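Local atomic coordinates of 3-hexulose-6-phosphate isomerase (Methanocaldococcus jannaschii, PDB entry 1JEO), a protein that catalyses the interconversion of 3-hexulose 6-phosphate and fructose 6-phosphate as a homotetrameric member of the SIS (sugar isomerase) family. Residues Y139-M142 with G143-F146. Numbering follows the deposited sequence.
Sequences YLPM and GTTF
Thr-144 turns its OG1 back to the carbonyl of Pro-141 because the hydroxyl sits beside its own backbone N (chi1 -58°), an arrangement that leaves CG2 on the side of Leu-140. Backbone torsions prepare the ground: Met-142, with a positive phi of 52°, and Gly-143 occupy the corners of a type II' beta turn running from Pro-141 to Thr-144. Two donors of one residue therefore converge on Pro-141 O. Thr-144 N closes the turn on Pro-141 O at 3.1 Å, tilted from the carbonyl plane, whereas Thr-144 OG1 lies in that plane and donates to the same oxygen over 2.5 Å. The pyrrolidine ring runs alongside, CD of Pro-141 being 3.8 Å from Thr-144 OG1.

On the apolar side, Leu-140 lies across both threonines at about a right angle. Its CD2 is 4.1 Å from Thr-144 CG2, and CD1 meets the methyl CG2 of Thr-145 at 3.9 Å; Leu-140 also touches Ile-9 of helix 5-15. Thr-145 OG1 is hydrogen-bonded to Lys-135 O and also to a water. The same water donates to Met-142 O at 3.1 Å and accepts from Phe-146 N, while a second bridges Leu-140 O to Thr-145 N.

A helix N-terminus needs acceptors for its first amides; Gly-143, the N-cap of helix 144-164, brings no side-chain acceptor, and the two waters take that role for Thr-145 N and Phe-146 N. The loop is thus tied to the helix start through one doubly gripped carbonyl and a hydrated first turn, close to Glu-147, the inferred proton acceptor.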
ATOM      1  N   TYR A 139      17.382  18.030   0.501  1.00 22.22           N
ATOM      2  CA  TYR A 139      17.844  17.172   1.589  1.00 21.72           C
ATOM      3  C   TYR A 139      16.895  16.030   1.974  1.00 21.37           C
ATOM      4  O   TYR A 139      17.139  15.287   2.929  1.00 21.08           O
ATOM      5  CB  TYR A 139      18.290  18.029   2.779  1.00 26.78           C
ATOM      6  CG  TYR A 139      19.447  18.946   2.419  1.00 26.78           C
ATOM      7  CD1 TYR A 139      19.303  20.347   2.457  1.00 27.01           C
ATOM      8  CD2 TYR A 139      20.676  18.415   1.968  1.00 26.81           C
ATOM      9  CE1 TYR A 139      20.366  21.207   2.045  1.00 26.90           C
ATOM     10  CE2 TYR A 139      21.740  19.254   1.555  1.00 26.88           C
ATOM     11  CZ  TYR A 139      21.578  20.645   1.596  1.00 26.91           C
ATOM     12  OH  TYR A 139      22.614  21.455   1.192  1.00 26.80           O
ATOM     13  N   LEU A 140      15.833  15.881   1.179  1.00 20.63           N
ATOM     14  CA  LEU A 140      14.831  14.808   1.294  1.00 20.49           C
ATOM     15  C   LEU A 140      14.685  14.384  -0.188  1.00 20.21           C
ATOM     16  O   LEU A 140      13.645  14.628  -0.816  1.00 20.35           O
ATOM     17  CB  LEU A 140      13.502  15.338   1.863  1.00 19.73           C
ATOM     18  CG  LEU A 140      13.430  15.795   3.329  1.00 19.78           C
ATOM     19  CD1 LEU A 140      12.120  16.518   3.587  1.00 19.62           C
ATOM     20  CD2 LEU A 140      13.618  14.627   4.289  1.00 19.73           C
ATOM     21  N   PRO A 141      15.721  13.706  -0.752  1.00 24.77           N
ATOM     22  CA  PRO A 141      15.778  13.252  -2.146  1.00 24.55           C
ATOM     23  C   PRO A 141      15.040  11.979  -2.521  1.00 24.63           C
ATOM     24  O   PRO A 141      14.602  11.233  -1.654  1.00 24.44           O
ATOM     25  CB  PRO A 141      17.285  13.055  -2.376  1.00 28.10           C
ATOM     26  CG  PRO A 141      17.937  13.321  -1.033  1.00 28.37           C
ATOM     27  CD  PRO A 141      16.861  13.108  -0.041  1.00 27.98           C
ATOM     28  N   MET A 142      15.035  11.689  -3.830  1.00 27.32           N
ATOM     29  CA  MET A 142      14.396  10.504  -4.434  1.00 27.28           C
ATOM     30  C   MET A 142      12.931  10.369  -3.979  1.00 25.62           C
ATOM     31  O   MET A 142      12.173  11.342  -4.015  1.00 25.20           O
ATOM     32  CB  MET A 142      15.175   9.205  -4.101  1.00 34.93           C
ATOM     33  CG  MET A 142      16.699   9.248  -4.219  1.00 38.24           C
ATOM     34  SD  MET A 142      17.315   9.509  -5.867  1.00 44.30           S
ATOM     35  CE  MET A 142      17.037   7.886  -6.586  1.00 41.81           C
ATOM     36  N   GLY A 143      12.579   9.189  -3.468  1.00 19.15           N
ATOM     37  CA  GLY A 143      11.233   8.941  -2.999  1.00 17.07           C
ATOM     38  C   GLY A 143      11.082   9.043  -1.494  1.00 15.87           C
ATOM     39  O   GLY A 143      10.062   8.596  -0.975  1.00 15.43           O
ATOM     40  N   THR A 144      12.063   9.643  -0.806  1.00 16.13           N
ATOM     41  CA  THR A 144      12.068   9.805   0.663  1.00 14.87           C
ATOM     42  C   THR A 144      10.730  10.236   1.268  1.00 14.06           C
ATOM     43  O   THR A 144      10.195   9.535   2.123  1.00 13.30           O
ATOM     44  CB  THR A 144      13.178  10.796   1.134  1.00 17.47           C
ATOM     45  OG1 THR A 144      14.458  10.320   0.700  1.00 17.94           O
ATOM     46  CG2 THR A 144      13.217  10.935   2.655  1.00 17.29           C
ATOM     47  N   THR A 145      10.177  11.346   0.777  1.00 17.27           N
ATOM     48  CA  THR A 145       8.908  11.863   1.286  1.00 16.32           C
ATOM     49  C   THR A 145       7.701  11.002   0.930  1.00 15.69           C
ATOM     50  O   THR A 145       6.757  10.924   1.714  1.00 15.57           O
ATOM     51  CB  THR A 145       8.675  13.332   0.893  1.00 16.69           C
ATOM     52  OG1 THR A 145       8.807  13.489  -0.524  1.00 16.66           O
ATOM     53  CG2 THR A 145       9.675  14.229   1.605  1.00 16.55           C
ATOM     54  N   PHE A 146       7.758  10.331  -0.226  1.00 17.56           N
ATOM     55  CA  PHE A 146       6.687   9.429  -0.664  1.00 16.99           C
ATOM     56  C   PHE A 146       6.642   8.206   0.264  1.00 16.86           C
ATOM     57  O   PHE A 146       5.563   7.809   0.686  1.00 16.59           O
ATOM     58  CB  PHE A 146       6.875   9.001  -2.142  1.00 15.30           C
ATOM     59  CG  PHE A 146       6.029   7.804  -2.554  1.00 15.11           C
ATOM     60  CD1 PHE A 146       4.624   7.907  -2.656  1.00 14.65           C
ATOM     61  CD2 PHE A 146       6.633   6.540  -2.749  1.00 14.80           C
ATOM     62  CE1 PHE A 146       3.828   6.765  -2.940  1.00 15.14           C
ATOM     63  CE2 PHE A 146       5.851   5.389  -3.034  1.00 14.87           C
ATOM     64  CZ  PHE A 146       4.445   5.502  -3.127  1.00 14.90           C
TER
HETATM   65  O   HOH W   1      11.639  12.927  -1.516  1.00 22.76           O
HETATM   66  O   HOH W   2       9.511  11.755  -2.583  1.00 46.07           O